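Local coordinates for ribosomal-protein-S5-alanine N-acetyltransferase (Vibrio fischeri, PDB 3IGR), which probably acetylates the N-terminal alanine of ribosomal protein uS5, using acetyl-CoA as the acetyl donor, at residues 134-139 with 160-165. Numbering follows the deposited sequence.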
loop_
_atom_site.group_PDB
_atom_site.type_symbol
_atom_site.label_atom_id
_atom_site.label_comp_id
_atom_site.label_asym_id
_atom_site.label_seq_id
_atom_site.Cartn_x
_atom_site.Cartn_y
_atom_site.Cartn_z
HETATM N N MSE A 134 -1.474 7.472 -17.900
HETATM C CA MSE A 134 -2.322 6.450 -18.452
HETATM C C MSE A 134 -1.635 5.082 -18.434
HETATM O O MSE A 134 -0.494 4.974 -18.699
HETATM C CB MSE A 134 -2.687 6.793 -19.896
HETATM C CG MSE A 134 -3.748 7.865 -20.086
HETATM SE SE MSE A 134 -3.976 8.653 -21.896
HETATM C CE MSE A 134 -2.193 8.680 -22.492
ATOM N N ALA A 135 -2.384 4.051 -18.129
ATOM C CA ALA A 135 -1.921 2.668 -18.177
ATOM C C ALA A 135 -3.063 1.827 -18.716
ATOM O O ALA A 135 -4.236 2.142 -18.461
ATOM C CB ALA A 135 -1.515 2.166 -16.790
ATOM N N ALA A 136 -2.716 0.792 -19.483
ATOM C CA ALA A 136 -3.677 -0.111 -20.096
ATOM C C ALA A 136 -3.165 -1.544 -19.923
ATOM O O ALA A 136 -1.975 -1.804 -20.087
ATOM C CB ALA A 136 -3.825 0.205 -21.565
ATOM N N TYR A 137 -4.060 -2.466 -19.599
ATOM C CA TYR A 137 -3.659 -3.847 -19.319
ATOM C C TYR A 137 -4.689 -4.837 -19.835
ATOM O O TYR A 137 -5.902 -4.550 -19.850
ATOM C CB TYR A 137 -3.407 -4.046 -17.817
ATOM C CG TYR A 137 -4.634 -3.968 -16.926
ATOM C CD1 TYR A 137 -5.348 -5.126 -16.586
ATOM C CD2 TYR A 137 -5.064 -2.744 -16.392
ATOM C CE1 TYR A 137 -6.458 -5.076 -15.751
ATOM C CE2 TYR A 137 -6.183 -2.680 -15.543
ATOM C CZ TYR A 137 -6.869 -3.840 -15.232
ATOM O OH TYR A 137 -7.974 -3.780 -14.425
ATOM N N ILE A 138 -4.205 -6.002 -20.259
ATOM C CA ILE A 138 -5.085 -7.082 -20.692
ATOM C C ILE A 138 -5.835 -7.595 -19.434
ATOM O O ILE A 138 -5.201 -7.868 -18.410
ATOM C CB ILE A 138 -4.277 -8.235 -21.365
ATOM C CG1 ILE A 138 -3.601 -7.757 -22.658
ATOM C CG2 ILE A 138 -5.191 -9.460 -21.647
ATOM C CD1 ILE A 138 -2.350 -8.573 -23.077
ATOM N N PRO A 139 -7.172 -7.732 -19.506
ATOM C CA PRO A 139 -7.909 -8.066 -18.280
ATOM C C PRO A 139 -7.390 -9.301 -17.538
ATOM O O PRO A 139 -7.452 -9.330 -16.314
ATOM C CB PRO A 139 -9.352 -8.305 -18.767
ATOM C CG PRO A 139 -9.459 -7.559 -20.032
ATOM C CD PRO A 139 -8.070 -7.567 -20.662
ATOM N N LYS A 160 -11.812 -2.604 -26.707
ATOM C CA LYS A 160 -11.805 -3.927 -27.331
ATOM C C LYS A 160 -10.715 -3.999 -28.408
ATOM O O LYS A 160 -10.467 -3.007 -29.114
ATOM C CB LYS A 160 -13.171 -4.248 -27.928
ATOM C CG LYS A 160 -14.284 -4.337 -26.880
ATOM C CD LYS A 160 -14.355 -5.729 -26.275
ATOM C CE LYS A 160 -15.291 -5.773 -25.063
ATOM N NZ LYS A 160 -16.714 -5.622 -25.469
ATOM N N LYS A 161 -10.081 -5.170 -28.529
ATOM C CA LYS A 161 -9.186 -5.463 -29.663
ATOM C C LYS A 161 -8.198 -4.305 -29.864
ATOM O O LYS A 161 -8.112 -3.690 -30.924
ATOM C CB LYS A 161 -10.016 -5.750 -30.916
ATOM C CG LYS A 161 -10.981 -6.961 -30.724
ATOM C CD LYS A 161 -11.855 -7.162 -31.935
ATOM C CE LYS A 161 -12.839 -8.300 -31.733
ATOM N NZ LYS A 161 -14.169 -7.878 -32.287
ATOM N N TYR A 162 -7.450 -4.035 -28.801
ATOM C CA TYR A 162 -6.721 -2.805 -28.674
ATOM C C TYR A 162 -5.313 -2.880 -29.277
ATOM O O TYR A 162 -4.934 -2.025 -30.073
ATOM C CB TYR A 162 -6.690 -2.452 -27.186
ATOM C CG TYR A 162 -6.087 -1.120 -26.862
ATOM C CD1 TYR A 162 -6.636 0.057 -27.357
ATOM C CD2 TYR A 162 -4.986 -1.037 -26.015
ATOM C CE1 TYR A 162 -6.082 1.303 -27.030
ATOM C CE2 TYR A 162 -4.422 0.188 -25.681
ATOM C CZ TYR A 162 -4.972 1.349 -26.193
ATOM O OH TYR A 162 -4.400 2.548 -25.859
ATOM N N LEU A 163 -4.559 -3.902 -28.881
ATOM C CA LEU A 163 -3.188 -4.120 -29.311
ATOM C C LEU A 163 -3.015 -5.526 -29.852
ATOM O O LEU A 163 -3.628 -6.483 -29.350
ATOM C CB LEU A 163 -2.221 -3.948 -28.146
ATOM C CG LEU A 163 -1.672 -2.560 -27.924
ATOM C CD1 LEU A 163 -0.944 -2.473 -26.561
ATOM C CD2 LEU A 163 -0.725 -2.252 -29.085
ATOM N N TYR A 164 -2.168 -5.647 -30.863
ATOM C CA TYR A 164 -1.974 -6.932 -31.538
ATOM C C TYR A 164 -0.822 -7.630 -30.852
ATOM O O TYR A 164 0.306 -7.156 -30.873
ATOM C CB TYR A 164 -1.691 -6.713 -33.025
ATOM C CG TYR A 164 -1.858 -7.961 -33.878
ATOM C CD1 TYR A 164 -3.125 -8.373 -34.298
ATOM C CD2 TYR A 164 -0.757 -8.735 -34.232
ATOM C CE1 TYR A 164 -3.299 -9.526 -35.086
ATOM C CE2 TYR A 164 -0.913 -9.910 -35.017
ATOM C CZ TYR A 164 -2.180 -10.288 -35.438
ATOM O OH TYR A 164 -2.339 -11.415 -36.219
ATOM N N ILE A 165 -1.138 -8.719 -30.168
ATOM C CA ILE A 165 -0.179 -9.389 -29.317
ATOM C C ILE A 165 -0.205 -10.880 -29.620
ATOM O O ILE A 165 -1.270 -11.494 -29.571
ATOM C CB ILE A 165 -0.504 -9.136 -27.820
ATOM C CG1 ILE A 165 -0.225 -7.666 -27.459
ATOM C CG2 ILE A 165 0.304 -10.087 -26.932
ATOM C CD1 ILE A 165 -0.794 -7.209 -26.118
#
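Ile138 and Ile165 meet tip to tip through their delta methyls, CD1 to CD1 at 3.7 Å. In both, CG1 lies beside the backbone N and opposite the carbonyl carbon, with CD1 extended beyond it, roughly anti to CA, which turns the two methyls toward each other. Both isoleucines are buried, and His172 of strand 168-178 also touches Ile138. The second apolar contact is lighter: CB of Ala136, directed toward residues 160-165, comes obliquely to the ring of Tyr162, 4.2 Å from CE2. The Tyr162 ring, swung out from the corner of the chain toward strand 132-137 with CG anti to the backbone N (chi1 -174°), also meets the His172 ring, the planes about 55° apart. Together the two contacts bury 111 Å².

The backbones stay well separated, 9.2 Å between the CA atoms of Ile138 and Tyr162. Each segment pairs instead with strand 168-178, Tyr137 with Ile173 and Tyr162 with Glu170, where Tyr162 and Leu163 form a classic beta bulge. Methyl and ring carbons thus join the end of a central strand of the GNAT domain to the bulged part of the hairpin formed by strands 154-162 and 168-178. The association rests on van der Waals packing, with no polar bond between the segments to fix their mutual orientation, while strand 168-178 holds each through its backbone.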